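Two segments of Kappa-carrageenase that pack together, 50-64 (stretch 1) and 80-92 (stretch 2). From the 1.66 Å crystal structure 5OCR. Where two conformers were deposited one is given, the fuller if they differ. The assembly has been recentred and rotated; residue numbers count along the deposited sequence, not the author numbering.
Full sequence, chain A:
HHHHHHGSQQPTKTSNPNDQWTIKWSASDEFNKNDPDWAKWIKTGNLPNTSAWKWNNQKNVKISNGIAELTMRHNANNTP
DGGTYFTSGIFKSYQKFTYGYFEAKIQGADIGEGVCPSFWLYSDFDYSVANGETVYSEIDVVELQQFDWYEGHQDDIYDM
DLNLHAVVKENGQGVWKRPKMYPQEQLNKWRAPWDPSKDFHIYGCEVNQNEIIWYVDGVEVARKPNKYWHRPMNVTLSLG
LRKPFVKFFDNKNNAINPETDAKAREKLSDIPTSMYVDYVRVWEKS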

# COMPACT_ATOMS: atom_id res chain seq x y z
N THR A 50 -2.24 8.40 9.59
CA THR A 50 -1.86 9.13 8.41
C THR A 50 -1.85 10.53 8.92
O THR A 50 -2.79 10.96 9.62
CB THR A 50 -2.90 8.98 7.30
OG1 THR A 50 -4.20 9.01 7.92
CG2 THR A 50 -2.77 7.60 6.64
N SER A 51 -0.79 11.24 8.62
CA SER A 51 -0.68 12.60 9.16
C SER A 51 -1.25 13.57 8.14
O SER A 51 -1.57 14.72 8.48
CB SER A 51 0.78 12.91 9.53
OG SER A 51 1.66 12.51 8.49
N ALA A 52 -1.39 13.09 6.90
CA ALA A 52 -1.77 13.92 5.81
C ALA A 52 -3.16 13.82 5.28
O ALA A 52 -3.51 14.60 4.43
CB ALA A 52 -0.72 13.90 4.66
N TRP A 53 -3.98 12.81 5.72
CA TRP A 53 -5.36 12.73 5.29
C TRP A 53 -6.08 11.84 6.24
O TRP A 53 -5.39 11.28 7.07
CB TRP A 53 -5.47 12.18 3.85
CG TRP A 53 -5.03 10.74 3.71
CD1 TRP A 53 -5.86 9.62 3.78
CD2 TRP A 53 -3.68 10.22 3.43
NE1 TRP A 53 -5.13 8.47 3.60
CE2 TRP A 53 -3.83 8.74 3.34
CE3 TRP A 53 -2.39 10.79 3.31
CZ2 TRP A 53 -2.69 7.88 3.17
CZ3 TRP A 53 -1.29 9.95 3.11
CH2 TRP A 53 -1.43 8.54 3.02
N LYS A 54 -7.38 11.68 6.14
CA LYS A 54 -8.14 10.75 6.96
C LYS A 54 -8.91 9.71 6.14
O LYS A 54 -9.09 9.88 4.92
CB LYS A 54 -9.14 11.52 7.81
CG LYS A 54 -8.34 12.15 8.97
CD LYS A 54 -9.07 13.19 9.75
CE LYS A 54 -8.19 13.55 10.96
NZ LYS A 54 -6.93 14.20 10.53
N TRP A 55 -9.37 8.67 6.80
CA TRP A 55 -10.11 7.64 6.11
C TRP A 55 -11.55 7.87 6.31
O TRP A 55 -11.95 8.27 7.43
CB TRP A 55 -9.74 6.27 6.69
CG TRP A 55 -8.28 6.01 6.66
CD1 TRP A 55 -7.39 5.94 7.75
CD2 TRP A 55 -7.46 5.74 5.46
NE1 TRP A 55 -6.13 5.60 7.33
CE2 TRP A 55 -6.09 5.55 5.94
CE3 TRP A 55 -7.72 5.67 4.07
CZ2 TRP A 55 -5.03 5.25 5.07
CZ3 TRP A 55 -6.66 5.36 3.21
CH2 TRP A 55 -5.33 5.22 3.69
N ASN A 56 -12.34 7.65 5.29
CA ASN A 56 -13.81 7.62 5.41
C ASN A 56 -14.35 6.54 4.49
O ASN A 56 -14.80 6.78 3.34
CB ASN A 56 -14.45 9.03 5.08
CG ASN A 56 -15.96 9.06 5.43
OD1 ASN A 56 -16.59 8.01 5.54
ND2 ASN A 56 -16.53 10.24 5.52
N ASN A 57 -14.34 5.31 5.00
CA ASN A 57 -14.76 4.18 4.21
C ASN A 57 -16.26 4.21 3.85
O ASN A 57 -16.64 3.70 2.82
CB ASN A 57 -14.35 2.87 4.91
CG ASN A 57 -12.87 2.58 4.70
OD1 ASN A 57 -12.28 3.12 3.78
ND2 ASN A 57 -12.26 1.84 5.57
N GLN A 58 -17.08 4.85 4.68
CA GLN A 58 -18.51 4.96 4.31
C GLN A 58 -18.69 5.73 3.03
O GLN A 58 -19.48 5.34 2.17
CB GLN A 58 -19.31 5.63 5.44
CG GLN A 58 -20.80 5.83 5.15
CD GLN A 58 -21.52 4.51 4.75
OE1 GLN A 58 -21.19 3.40 5.22
NE2 GLN A 58 -22.47 4.62 3.83
N LYS A 59 -17.88 6.77 2.84
CA LYS A 59 -18.05 7.65 1.69
C LYS A 59 -17.11 7.32 0.54
O LYS A 59 -17.42 7.64 -0.63
CB LYS A 59 -17.86 9.09 2.17
CG LYS A 59 -19.06 9.54 2.99
CD LYS A 59 -20.28 9.45 2.10
CE LYS A 59 -21.37 10.34 2.61
NZ LYS A 59 -21.52 10.01 4.05
N ASN A 60 -16.04 6.61 0.86
CA ASN A 60 -14.95 6.45 -0.13
C ASN A 60 -14.64 5.05 -0.63
O ASN A 60 -13.62 4.85 -1.37
CB ASN A 60 -13.70 7.08 0.45
CG ASN A 60 -13.87 8.55 0.70
OD1 ASN A 60 -14.76 9.17 0.13
ND2 ASN A 60 -13.01 9.12 1.48
N VAL A 61 -15.46 4.08 -0.22
CA VAL A 61 -15.39 2.69 -0.70
C VAL A 61 -16.76 2.35 -1.37
O VAL A 61 -17.85 2.61 -0.78
CB VAL A 61 -15.04 1.66 0.41
CG1 VAL A 61 -15.07 0.21 -0.12
CG2 VAL A 61 -13.73 1.97 1.07
N LYS A 62 -16.76 1.89 -2.61
CA LYS A 62 -18.00 1.53 -3.25
C LYS A 62 -17.60 0.29 -4.04
O LYS A 62 -16.47 0.20 -4.55
CB LYS A 62 -18.37 2.63 -4.25
CG LYS A 62 -19.48 2.26 -5.24
CD LYS A 62 -19.79 3.40 -6.22
CE LYS A 62 -20.70 2.88 -7.32
NZ LYS A 62 -20.68 3.84 -8.47
N ILE A 63 -18.50 -0.66 -4.17
CA ILE A 63 -18.13 -1.81 -5.03
C ILE A 63 -19.25 -1.96 -6.04
O ILE A 63 -20.45 -1.85 -5.67
CB ILE A 63 -18.07 -3.05 -4.18
CG1 ILE A 63 -16.97 -2.90 -3.06
CG2 ILE A 63 -17.80 -4.24 -5.08
CD1 ILE A 63 -17.00 -4.05 -2.08
N SER A 64 -18.89 -2.16 -7.29
CA SER A 64 -19.88 -2.29 -8.37
C SER A 64 -19.42 -3.31 -9.43
O SER A 64 -18.28 -3.25 -9.90
CB SER A 64 -19.98 -0.89 -8.95
OG SER A 64 -20.85 -0.85 -10.05
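Stretch 2 80-92: PDGGTYFTSGIFK

A short parallel ladder leaves polar groups at its ends that must find partners by other means, and the pairing of residues 80-92 with residues 50-64 in this carrageenase illustrates how side chains, a turn and a water supply some of them. Stretch 2 opens with a type I' turn from Asp81 to Thr84, closed by Asp81 N to Thr84 O at 2.8 Å and Thr84 N to Asp81 O at 3.3 Å. Gly82 and Gly83, both at positive phi, form its middle. The chain then extends through strand 86-88, running parallel to strand 54-55, and continues past Gly89 into strand 90-92.

The register sets Lys54 beside Thr87 and Trp55 beside Ser88, with CA-CA distances of 4.7 and 4.8 Å. As parallel pairing requires, one strand's residues reach alternately for carbonyls and amides of the other: Lys54 N donates to Phe86 O (3.2 Å), Lys54 O accepts from Ser88 N (2.7 Å), and Asn56 N donates to Ser88 O (2.9 Å) almost linearly, at 175°. Thr87 CA adds a CA-H...O contact to Lys54 O at 3.0 Å. Before the ladder begins, a water bridges the gap, donating to Ala52 O at 2.7 Å and accepting from Tyr85 N at 2.6 Å.

Where stretch 1 leaves the sheet and turns into helix 57-60, asparagines take over. Asn56 caps the helix, its OD1 accepting from Lys59 N at 3.2 Å. Asn57 OD1 receives Ile90 N at 2.9 Å, so a side-chain carbonyl serves an amide beyond the short ladder, while Asn57 ND2 is satisfied elsewhere in the structure. Asn60 ND2 spends its two hydrogens on Thr87 OG1 (2.9 Å) and Ser88 O (3.1 Å); that carbonyl thus accepts from both Asn56 N and Asn60 ND2. Gly89 fits closely here: an ideal CB would lie 2.6 Å from Asn60 O, a clash.

At the other end, Lys54 departs from the same sheet face as Thr87, and its long side chain reaches back to the turn. There Lys54 NZ donates to Asp81 O at 3.0 Å and, weakly, to Gly82 O at 3.2 Å, so the ammonium group is held by backbone carbonyls. Thr84 fills the space nearby, its CG2 lying 3.4 Å from Ser51 O.

Apolar contacts complete the packing. Trp55 and Ser88 point to the other face of the sheet, and Ile90 CG2 lies over one face of the Trp55 six-membered ring, 3.8 Å from its centroid, close enough for a CH-pi contact. Trp53 CB meets Phe86 CB at 4.3 Å. Further along, strand 61-64 crosses strand 90-92 at 87° with axes 9.2 Å apart at closest approach, a spacing bridged by side chains: Val61 CG1 touches Phe91 CZ at 3.4 Å, and Ile63 CD1 approaches the edge of the same ring, 4.3 Å from Phe91 CZ. Parallel hydrogen bonding thus dominates along strand 86-88, while strand 90-92, still tied to stretch 1 through Ile90 N, meets strand 61-64 nearly at right angles through apolar side chains.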

# COMPACT_ATOMS: atom_id res chain seq x y z
N PRO A 80 -10.37 22.08 7.01
CA PRO A 80 -9.51 21.06 7.64
C PRO A 80 -10.24 20.23 8.71
O PRO A 80 -11.09 20.78 9.46
CB PRO A 80 -8.39 21.88 8.32
CG PRO A 80 -8.84 23.30 8.36
CD PRO A 80 -9.90 23.47 7.26
N ASP A 81 -9.82 18.96 8.85
CA ASP A 81 -10.26 18.15 9.94
C ASP A 81 -9.02 17.65 10.60
O ASP A 81 -8.34 16.82 10.02
CB ASP A 81 -11.03 16.96 9.34
CG ASP A 81 -11.59 16.04 10.39
OD1 ASP A 81 -11.74 16.46 11.56
OD2 ASP A 81 -11.80 14.87 10.05
N GLY A 82 -8.64 18.17 11.77
CA GLY A 82 -7.42 17.63 12.38
C GLY A 82 -6.19 17.80 11.50
O GLY A 82 -5.39 16.86 11.33
N GLY A 83 -6.10 18.97 10.89
CA GLY A 83 -4.90 19.36 10.09
C GLY A 83 -4.91 18.84 8.63
O GLY A 83 -3.89 18.94 7.93
N THR A 84 -6.00 18.18 8.20
CA THR A 84 -5.98 17.54 6.88
C THR A 84 -7.19 17.95 6.04
O THR A 84 -8.22 18.39 6.59
CB THR A 84 -5.93 16.00 7.00
OG1 THR A 84 -7.12 15.47 7.57
CG2 THR A 84 -4.75 15.60 7.87
N TYR A 85 -6.99 17.87 4.72
CA TYR A 85 -7.94 18.49 3.73
C TYR A 85 -8.62 17.50 2.78
O TYR A 85 -9.49 17.86 1.97
CB TYR A 85 -7.22 19.55 2.90
CG TYR A 85 -6.68 20.70 3.71
CD1 TYR A 85 -7.45 21.83 3.89
CD2 TYR A 85 -5.42 20.61 4.32
CE1 TYR A 85 -6.97 22.88 4.62
CE2 TYR A 85 -4.92 21.67 5.03
CZ TYR A 85 -5.73 22.77 5.20
OH TYR A 85 -5.30 23.85 5.94
N PHE A 86 -8.19 16.23 2.87
CA PHE A 86 -8.76 15.12 2.06
C PHE A 86 -9.15 13.89 2.91
O PHE A 86 -8.58 13.67 3.98
CB PHE A 86 -7.67 14.68 1.11
CG PHE A 86 -7.31 15.73 0.12
CD1 PHE A 86 -7.99 15.80 -1.12
CD2 PHE A 86 -6.36 16.73 0.45
CE1 PHE A 86 -7.66 16.81 -2.04
CE2 PHE A 86 -6.06 17.75 -0.46
CZ PHE A 86 -6.70 17.78 -1.70
N THR A 87 -10.04 13.05 2.35
CA THR A 87 -10.29 11.73 2.91
C THR A 87 -10.09 10.68 1.84
O THR A 87 -10.29 10.95 0.65
CB THR A 87 -11.72 11.60 3.56
OG1 THR A 87 -12.76 11.81 2.56
CG2 THR A 87 -11.85 12.64 4.75
N SER A 88 -9.79 9.50 2.32
CA SER A 88 -9.59 8.39 1.39
C SER A 88 -10.25 7.11 1.80
O SER A 88 -11.11 7.07 2.71
CB SER A 88 -8.09 8.27 1.08
OG SER A 88 -7.94 7.40 -0.06
N GLY A 89 -9.94 6.04 1.07
CA GLY A 89 -10.60 4.75 1.37
C GLY A 89 -9.57 3.63 1.49
O GLY A 89 -8.47 3.74 0.92
N ILE A 90 -9.89 2.57 2.24
CA ILE A 90 -8.89 1.56 2.59
C ILE A 90 -9.57 0.24 2.90
O ILE A 90 -10.58 0.27 3.58
CB ILE A 90 -7.97 1.99 3.74
CG1 ILE A 90 -7.05 0.82 4.20
CG2 ILE A 90 -8.78 2.54 4.95
CD1 ILE A 90 -5.87 1.30 5.09
N PHE A 91 -9.08 -0.86 2.33
CA PHE A 91 -9.42 -2.18 2.79
C PHE A 91 -8.29 -2.71 3.63
O PHE A 91 -7.15 -2.87 3.12
CB PHE A 91 -9.59 -3.17 1.62
CG PHE A 91 -10.84 -2.96 0.85
CD1 PHE A 91 -12.06 -3.42 1.33
CD2 PHE A 91 -10.80 -2.36 -0.38
CE1 PHE A 91 -13.25 -3.23 0.59
CE2 PHE A 91 -11.98 -2.22 -1.13
CZ PHE A 91 -13.21 -2.64 -0.63
N LYS A 92 -8.54 -2.89 4.93
CA LYS A 92 -7.52 -3.47 5.89
C LYS A 92 -8.10 -4.71 6.49
O LYS A 92 -9.17 -4.68 7.15
CB LYS A 92 -7.16 -2.47 6.95
CG LYS A 92 -6.07 -3.08 7.89
CD LYS A 92 -5.86 -2.11 9.08
CE LYS A 92 -4.90 -2.87 10.02
NZ LYS A 92 -4.67 -1.97 11.22
O HOH W 1 -4.80 16.83 3.66